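Local coordinates for purine nucleoside phosphorylase (PDB 6TK9), which catalyses the phosphorolysis of purine nucleosides such as inosine and guanosine, releasing the free purine base and ribose 1-phosphate, at the interface of chains A and B. Numbering follows the deposited sequence. Chains: chain A/B, Purine nucleoside phosphorylase.

Contact 1: the interface of chains A and B. Residues chain A 84, 187-190; chain B 138, 140-141, 151, 217.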
loop_
_atom_site.group_PDB
_atom_site.type_symbol
_atom_site.label_atom_id
_atom_site.label_comp_id
_atom_site.label_asym_id
_atom_site.label_seq_id
_atom_site.Cartn_x
_atom_site.Cartn_y
_atom_site.Cartn_z
ATOM N N TYR A 84 9.320 -21.225 -17.793
ATOM C CA TYR A 84 9.272 -20.379 -19.019
ATOM C C TYR A 84 9.628 -21.225 -20.237
ATOM O O TYR A 84 9.171 -20.870 -21.313
ATOM C CB TYR A 84 10.118 -19.101 -18.959
ATOM C CG TYR A 84 11.571 -19.292 -18.616
ATOM C CD1 TYR A 84 12.458 -19.816 -19.551
ATOM C CD2 TYR A 84 12.061 -18.952 -17.364
ATOM C CE1 TYR A 84 13.791 -20.016 -19.243
ATOM C CE2 TYR A 84 13.399 -19.129 -17.050
ATOM C CZ TYR A 84 14.260 -19.672 -17.990
ATOM O OH TYR A 84 15.575 -19.867 -17.698
ATOM N N MET A 187 6.992 -15.442 -13.882
ATOM C CA MET A 187 6.932 -16.620 -14.787
ATOM C C MET A 187 7.936 -16.444 -15.930
ATOM O O MET A 187 8.522 -17.446 -16.348
ATOM C CB MET A 187 5.532 -16.843 -15.358
ATOM C CG MET A 187 5.068 -15.764 -16.300
ATOM S SD MET A 187 3.381 -16.109 -16.771
ATOM C CE MET A 187 3.599 -17.649 -17.662
ATOM N N GLY A 188 8.121 -15.218 -16.419
ATOM C CA GLY A 188 8.985 -14.952 -17.581
ATOM C C GLY A 188 8.441 -15.644 -18.824
ATOM O O GLY A 188 7.278 -16.054 -18.840
ATOM N N PRO A 189 9.245 -15.796 -19.903
ATOM C CA PRO A 189 10.662 -15.405 -19.928
ATOM C C PRO A 189 10.997 -13.937 -20.238
ATOM O O PRO A 189 12.149 -13.588 -20.145
ATOM C CB PRO A 189 11.180 -16.205 -21.127
ATOM C CG PRO A 189 10.017 -16.199 -22.071
ATOM C CD PRO A 189 8.808 -16.385 -21.179
ATOM N N SER A 190 10.022 -13.128 -20.659
ATOM C CA SER A 190 10.196 -11.657 -20.776
ATOM C C SER A 190 10.520 -11.149 -19.387
ATOM O O SER A 190 9.948 -11.694 -18.444
ATOM C CB SER A 190 8.980 -10.969 -21.317
ATOM O OG SER A 190 7.845 -11.252 -20.522
ATOM N N ASN B 138 2.034 -15.843 -20.700
ATOM C CA ASN B 138 3.118 -15.121 -21.402
ATOM C C ASN B 138 3.254 -15.756 -22.779
ATOM O O ASN B 138 3.429 -16.950 -22.916
ATOM C CB ASN B 138 4.389 -15.140 -20.552
ATOM C CG ASN B 138 5.481 -14.262 -21.118
ATOM O OD1 ASN B 138 5.980 -14.529 -22.215
ATOM N ND2 ASN B 138 5.842 -13.215 -20.392
ATOM N N LEU B 140 5.674 -15.934 -24.854
ATOM C CA LEU B 140 7.038 -16.445 -25.181
ATOM C C LEU B 140 7.305 -17.745 -24.427
ATOM O O LEU B 140 8.428 -18.240 -24.544
ATOM C CB LEU B 140 8.116 -15.426 -24.811
ATOM C CG LEU B 140 7.879 -13.990 -25.276
ATOM C CD1 LEU B 140 9.078 -13.116 -24.925
ATOM C CD2 LEU B 140 7.590 -13.948 -26.772
ATOM N N ARG B 141 6.360 -18.238 -23.625
ATOM C CA ARG B 141 6.565 -19.491 -22.859
ATOM C C ARG B 141 6.752 -20.599 -23.897
ATOM O O ARG B 141 6.065 -20.545 -24.922
ATOM C CB ARG B 141 5.412 -19.791 -21.898
ATOM C CG ARG B 141 5.591 -21.105 -21.149
ATOM C CD ARG B 141 4.908 -21.120 -19.803
ATOM N NE ARG B 141 5.054 -22.391 -19.123
ATOM C CZ ARG B 141 4.315 -23.487 -19.335
ATOM N NH1 ARG B 141 3.352 -23.488 -20.227
ATOM N NH2 ARG B 141 4.548 -24.595 -18.653
ATOM N N ARG B 151 15.962 -14.999 -25.811
ATOM C CA ARG B 151 15.274 -15.870 -24.826
ATOM C C ARG B 151 14.564 -15.003 -23.774
ATOM O O ARG B 151 13.464 -15.373 -23.367
ATOM C CB ARG B 151 16.290 -16.821 -24.200
ATOM C CG ARG B 151 15.801 -17.530 -22.948
ATOM C CD ARG B 151 14.884 -18.699 -23.233
ATOM N NE ARG B 151 13.545 -18.306 -23.614
ATOM C CZ ARG B 151 12.542 -19.156 -23.781
ATOM N NH1 ARG B 151 12.733 -20.450 -23.593
ATOM N NH2 ARG B 151 11.350 -18.715 -24.145
ATOM N N ILE B 217 4.551 -7.595 -25.471
ATOM C CA ILE B 217 5.657 -8.550 -25.173
ATOM C C ILE B 217 6.163 -9.197 -26.476
ATOM O O ILE B 217 7.404 -9.319 -26.641
ATOM C CB ILE B 217 5.189 -9.608 -24.162
ATOM C CG1 ILE B 217 4.885 -8.970 -22.801
ATOM C CG2 ILE B 217 6.215 -10.736 -24.056
ATOM C CD1 ILE B 217 4.050 -9.836 -21.885
#
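B:Asn138 reaches across to the A:Met187-A:Ser190 loop of the neighbouring subunit. Its CG lies anti to the backbone N (chi1 -172°), which sends the amide out toward A:Ser190. B:Asn138 CB touches the bent methionine tip, 3.9 Å from A:Met187 CE. The carbonyl of A:Gly188 lies over one face of the amide, its O 3.4 Å from B:Asn138 CG. B:Asn138 OD1 passes A:Pro189 CD and accepts B:Leu140 N at 3.0 Å in the carbonyl plane, a bond within chain B that fixes the rotation of the amide. B:Asn138 ND2 donates to the hydroxyl A:Ser190 OG at 2.8 Å, 154° at the hydrogen and nearly in the amide plane. An alanine here would probably leave A:Ser190 OG without this donor and free the B:Leu140 loop to shift. Beside it, A:Pro189, which follows a cis peptide bond, packs its ring against B:Leu140, A:Pro189 CG 3.4 Å from B:Leu140 CB. The guanidinium of B:Arg151 comes in at about a right angle, NH2 3.5 Å from A:Pro189 CG, and A:Tyr84 CD1 lies above the rim of its plane. B:Ile217 backs the serine with its CG2, 3.9 Å from A:Ser190 CB. The site joins the cis-proline turn of one subunit to a loop of the next, and probably helps to hold nearby active-site loops in shape.

Contact 2: the interface of chains A and B. Residues chain A 192-194, 197, 238, 240, 242-243; chain B 154, 156-157.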
loop_
_atom_site.group_PDB
_atom_site.type_symbol
_atom_site.label_atom_id
_atom_site.label_comp_id
_atom_site.label_asym_id
_atom_site.label_seq_id
_atom_site.Cartn_x
_atom_site.Cartn_y
_atom_site.Cartn_z
ATOM N N ALA A 192 10.372 -8.339 -16.309
ATOM C CA ALA A 192 9.268 -7.544 -15.754
ATOM C C ALA A 192 9.275 -6.149 -16.390
ATOM O O ALA A 192 10.368 -5.630 -16.625
ATOM C CB ALA A 192 9.439 -7.461 -14.264
ATOM N N SER A 193 8.088 -5.579 -16.650
ATOM C CA SER A 193 7.899 -4.134 -16.930
ATOM C C SER A 193 8.297 -3.353 -15.675
ATOM O O SER A 193 8.365 -3.966 -14.574
ATOM C CB SER A 193 6.486 -3.800 -17.314
ATOM O OG SER A 193 5.654 -3.731 -16.152
ATOM N N ARG A 194 8.511 -2.044 -15.830
ATOM C CA ARG A 194 8.740 -1.121 -14.698
ATOM C C ARG A 194 7.602 -1.313 -13.684
ATOM O O ARG A 194 7.902 -1.575 -12.501
ATOM C CB ARG A 194 8.876 0.314 -15.208
ATOM C CG ARG A 194 10.160 0.579 -15.981
ATOM C CD ARG A 194 10.389 2.067 -16.136
ATOM N NE ARG A 194 11.445 2.408 -17.079
ATOM C CZ ARG A 194 12.744 2.470 -16.800
ATOM N NH1 ARG A 194 13.196 2.200 -15.586
ATOM N NH2 ARG A 194 13.596 2.792 -17.755
ATOM N N LEU A 197 7.743 -4.538 -11.820
ATOM C CA LEU A 197 8.803 -4.531 -10.776
ATOM C C LEU A 197 8.266 -3.778 -9.556
ATOM O O LEU A 197 8.415 -4.297 -8.416
ATOM C CB LEU A 197 10.089 -3.883 -11.283
ATOM C CG LEU A 197 10.907 -4.663 -12.315
ATOM C CD1 LEU A 197 12.109 -3.824 -12.743
ATOM C CD2 LEU A 197 11.355 -6.021 -11.777
ATOM N N PRO A 238 12.708 0.090 -10.959
ATOM C CA PRO A 238 12.116 0.761 -12.121
ATOM C C PRO A 238 12.218 2.294 -12.175
ATOM O O PRO A 238 11.768 2.864 -13.141
ATOM C CB PRO A 238 10.629 0.382 -12.000
ATOM C CG PRO A 238 10.404 0.177 -10.505
ATOM C CD PRO A 238 11.700 -0.431 -10.008
ATOM N N ARG A 240 15.140 3.810 -12.248
ATOM C CA ARG A 240 16.548 3.822 -12.742
ATOM C C ARG A 240 16.501 3.343 -14.203
ATOM O O ARG A 240 15.744 2.382 -14.443
ATOM C CB ARG A 240 17.398 2.893 -11.860
ATOM C CG ARG A 240 18.284 3.609 -10.850
ATOM C CD ARG A 240 18.278 3.065 -9.429
ATOM N NE ARG A 240 19.236 1.995 -9.162
ATOM C CZ ARG A 240 19.605 1.564 -7.947
ATOM N NH1 ARG A 240 19.094 2.093 -6.845
ATOM N NH2 ARG A 240 20.490 0.589 -7.834
ATOM N N HIS A 242 17.546 1.418 -17.803
ATOM C CA HIS A 242 18.183 0.131 -18.211
ATOM C C HIS A 242 17.968 -0.963 -17.151
ATOM O O HIS A 242 18.400 -0.789 -15.986
ATOM C CB HIS A 242 19.672 0.317 -18.581
ATOM C CG HIS A 242 19.968 0.151 -20.042
ATOM N ND1 HIS A 242 20.616 -0.970 -20.549
ATOM C CD2 HIS A 242 19.705 0.943 -21.108
ATOM C CE1 HIS A 242 20.742 -0.854 -21.859
ATOM N NE2 HIS A 242 20.189 0.309 -22.226
ATOM N N HIS A 243 17.267 -2.026 -17.561
ATOM C CA HIS A 243 17.272 -3.386 -16.961
ATOM C C HIS A 243 18.466 -4.130 -17.567
ATOM O O HIS A 243 18.752 -3.890 -18.753
ATOM C CB HIS A 243 15.937 -4.111 -17.252
ATOM C CG HIS A 243 15.706 -5.359 -16.463
ATOM N ND1 HIS A 243 14.569 -5.540 -15.695
ATOM C CD2 HIS A 243 16.449 -6.476 -16.307
ATOM C CE1 HIS A 243 14.622 -6.717 -15.105
ATOM N NE2 HIS A 243 15.774 -7.306 -15.454
ATOM N N VAL B 154 14.022 -7.604 -22.858
ATOM C CA VAL B 154 13.936 -6.467 -21.892
ATOM C C VAL B 154 12.629 -5.717 -22.161
ATOM O O VAL B 154 12.375 -5.325 -23.300
ATOM C CB VAL B 154 15.161 -5.540 -22.017
ATOM C CG1 VAL B 154 15.088 -4.389 -21.030
ATOM C CG2 VAL B 154 16.473 -6.304 -21.859
ATOM N N PHE B 156 11.544 -2.939 -20.389
ATOM C CA PHE B 156 11.666 -1.484 -20.099
ATOM C C PHE B 156 11.491 -0.728 -21.414
ATOM O O PHE B 156 12.052 -1.149 -22.456
ATOM C CB PHE B 156 13.016 -1.130 -19.465
ATOM C CG PHE B 156 13.168 -1.433 -17.992
ATOM C CD1 PHE B 156 12.365 -2.374 -17.346
ATOM C CD2 PHE B 156 14.139 -0.780 -17.245
ATOM C CE1 PHE B 156 12.522 -2.643 -15.991
ATOM C CE2 PHE B 156 14.285 -1.040 -15.888
ATOM C CZ PHE B 156 13.486 -1.978 -15.269
ATOM N N GLU B 157 10.722 0.351 -21.393
ATOM C CA GLU B 157 10.459 1.147 -22.622
ATOM C C GLU B 157 9.769 0.217 -23.628
ATOM O O GLU B 157 10.091 0.255 -24.843
ATOM C CB GLU B 157 11.760 1.763 -23.162
ATOM C CG GLU B 157 12.149 3.076 -22.502
ATOM C CD GLU B 157 12.644 2.918 -21.082
ATOM O OE1 GLU B 157 13.593 2.133 -20.876
ATOM O OE2 GLU B 157 12.056 3.556 -20.181
#
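B:Phe156 plugs into chain A between A:His243 and A:Arg194, in a subunit contact of the phosphorylase superfamily. A:His243 CB lies over the centre of one ring face, 3.6 Å from the centroid, and A:Arg194 CG over the centre of the other. A:Leu197 CD1 meets the ring edge in plane, 3.4 Å from B:Phe156 CZ. The imidazole of A:His243 turns its own edge to the phenyl, the planes 80° apart; with CG anti to the backbone N (chi1 -168°), it swings so that A:His243 ND1 comes 3.6 Å from B:Phe156 CE1. Beyond CG the extended arginine runs past the phenyl, and its guanidinium, inclined 36° to the ring, lies with one face near B:Phe156 CD2. A:Arg194 NH2 then forms a salt bridge, 3.0 Å from B:Glu157 OE2, which accepts with its syn lone pair and lies in the guanidinium plane. Further out, chain A positions that arginine: A:Arg194 NH1 donates to two backbone carbonyls, A:Arg240 O at 2.8 Å, in the guanidinium plane, and A:Pro238 O at 2.9 Å, tilted from it. Both carbonyls receive NH1 from above their own planes. A:Arg194 starts helix 194-202, which also carries A:Leu197. B:Val154 CG1 supports A:His243 CB from beside the phenylalanine, 3.9 Å away.

Contact 3: the interface of chains A and B. Residues chain A 189-191, 244-246; chain B 152-154.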
loop_
_atom_site.group_PDB
_atom_site.type_symbol
_atom_site.label_atom_id
_atom_site.label_comp_id
_atom_site.label_asym_id
_atom_site.label_seq_id
_atom_site.Cartn_x
_atom_site.Cartn_y
_atom_site.Cartn_z
ATOM N N PRO A 189 9.245 -15.796 -19.903
ATOM C CA PRO A 189 10.662 -15.405 -19.928
ATOM C C PRO A 189 10.997 -13.937 -20.238
ATOM O O PRO A 189 12.149 -13.588 -20.145
ATOM C CB PRO A 189 11.180 -16.205 -21.127
ATOM C CG PRO A 189 10.017 -16.199 -22.071
ATOM C CD PRO A 189 8.808 -16.385 -21.179
ATOM N N SER A 190 10.022 -13.128 -20.659
ATOM C CA SER A 190 10.196 -11.657 -20.776
ATOM C C SER A 190 10.520 -11.149 -19.387
ATOM O O SER A 190 9.948 -11.694 -18.444
ATOM C CB SER A 190 8.980 -10.969 -21.317
ATOM O OG SER A 190 7.845 -11.252 -20.522
ATOM N N PHE A 191 11.432 -10.193 -19.258
ATOM C CA PHE A 191 11.722 -9.543 -17.957
ATOM C C PHE A 191 10.488 -8.700 -17.580
ATOM O O PHE A 191 9.643 -8.436 -18.430
ATOM C CB PHE A 191 13.047 -8.767 -17.995
ATOM C CG PHE A 191 14.308 -9.603 -17.919
ATOM C CD1 PHE A 191 14.605 -10.354 -16.790
ATOM C CD2 PHE A 191 15.220 -9.624 -18.977
ATOM C CE1 PHE A 191 15.774 -11.100 -16.719
ATOM C CE2 PHE A 191 16.386 -10.378 -18.910
ATOM C CZ PHE A 191 16.656 -11.121 -17.783
ATOM N N ALA A 244 19.136 -4.984 -16.793
ATOM C CA ALA A 244 20.191 -5.906 -17.275
ATOM C C ALA A 244 19.654 -6.766 -18.431
ATOM O O ALA A 244 18.443 -7.072 -18.451
ATOM C CB ALA A 244 20.673 -6.770 -16.135
ATOM N N THR A 245 20.533 -7.158 -19.353
ATOM C CA THR A 245 20.232 -8.107 -20.460
ATOM C C THR A 245 20.629 -9.522 -20.000
ATOM O O THR A 245 21.101 -9.636 -18.847
ATOM C CB THR A 245 20.876 -7.601 -21.761
ATOM O OG1 THR A 245 19.907 -7.785 -22.793
ATOM C CG2 THR A 245 22.177 -8.283 -22.131
ATOM N N GLU A 246 20.414 -10.554 -20.836
ATOM C CA GLU A 246 20.858 -11.962 -20.595
ATOM C C GLU A 246 22.383 -11.981 -20.371
ATOM O O GLU A 246 22.825 -12.554 -19.342
ATOM C CB GLU A 246 20.451 -12.872 -21.764
ATOM C CG GLU A 246 20.918 -14.321 -21.630
ATOM C CD GLU A 246 20.976 -15.115 -22.929
ATOM O OE1 GLU A 246 20.139 -14.866 -23.818
ATOM O OE2 GLU A 246 21.865 -15.980 -23.052
ATOM N N PHE B 152 15.181 -13.891 -23.376
ATOM C CA PHE B 152 14.763 -13.012 -22.253
ATOM C C PHE B 152 14.706 -11.552 -22.699
ATOM O O PHE B 152 15.558 -10.759 -22.320
ATOM C CB PHE B 152 15.758 -13.125 -21.093
ATOM C CG PHE B 152 16.012 -14.518 -20.572
ATOM C CD1 PHE B 152 14.986 -15.272 -20.020
ATOM C CD2 PHE B 152 17.283 -15.067 -20.607
ATOM C CE1 PHE B 152 15.217 -16.548 -19.528
ATOM C CE2 PHE B 152 17.520 -16.340 -20.101
ATOM C CZ PHE B 152 16.490 -17.073 -19.542
ATOM N N PRO B 153 13.674 -11.122 -23.460
ATOM C CA PRO B 153 13.600 -9.736 -23.923
ATOM C C PRO B 153 13.378 -8.761 -22.759
ATOM O O PRO B 153 12.690 -9.088 -21.813
ATOM C CB PRO B 153 12.436 -9.697 -24.924
ATOM C CG PRO B 153 11.640 -10.964 -24.678
ATOM C CD PRO B 153 12.538 -11.934 -23.929
ATOM N N VAL B 154 14.022 -7.604 -22.858
ATOM C CA VAL B 154 13.936 -6.467 -21.892
ATOM C C VAL B 154 12.629 -5.717 -22.161
ATOM O O VAL B 154 12.375 -5.325 -23.300
ATOM C CB VAL B 154 15.161 -5.540 -22.017
ATOM C CG1 VAL B 154 15.088 -4.389 -21.030
ATOM C CG2 VAL B 154 16.473 -6.304 -21.859
#
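A backbone hydrogen bond joined to an aromatic contact makes this a mixed subunit interface, where A:Phe191 meets B:Phe152 and B:Pro153 and the two chains are set in register. In nucleoside phosphorylases of this family a phenylalanine from the adjacent subunit helps to close the nucleoside site; B:Phe152 probably has that role, with A:Phe191 probably lining the base site that it closes, and the assembly would then complete the active site. A:Phe191 N donates to B:Pro153 O at 3.1 Å, nearly straight at 169° at the hydrogen. The A:Phe191 ring crosses B:Phe152 obliquely and touches its stem, CE2 3.6 Å from CB, while the same CE2 lies 3.5 Å from B:Phe152 O. With CG anti to its carbonyl carbon (chi1 -55°), B:Phe152 carries its ring between A:Pro189 and A:Glu246. Both meet it at the rim, in plane: A:Pro189 O stands 3.3 Å from B:Phe152 CD1, and A:Glu246 CG 3.8 Å from B:Phe152 CD2. A:Glu246 is poorly ordered, so this flank is less certain. B:Pro153 rests its CD 3.9 Å from A:Ser190 CA. B:Val154 directs CG2 toward A:Ala244 O and the poorly ordered A:Thr245. In chain A, A:Phe191 lies in the loop between strand 179-185 and helix 194-202, and A:Glu246 begins helix 246-255; the B residues belong to the long connection between strand 124-133 and helix 161-173.

Contact 3 lies between the other two, its C-alpha centre about 9 Å from each, while the centres of contacts 1 and 2 are about 15 Å apart. It shares A:Pro189 and A:Ser190 with contact 1 and B:Val154 with contact 2, making one continuous seam. The chain A stretch from A:Met187 into helix 194-202 runs through all three, facing mainly B:Arg151 to B:Glu157, with B:Asn138 to B:Arg141 added at contact 1. Movement of either strip would therefore probably be felt along the whole seam. The deposited assembly has six copies; this A-B pairing is not an exact two-fold, as suits a ring of subunits, probably the family's trimer.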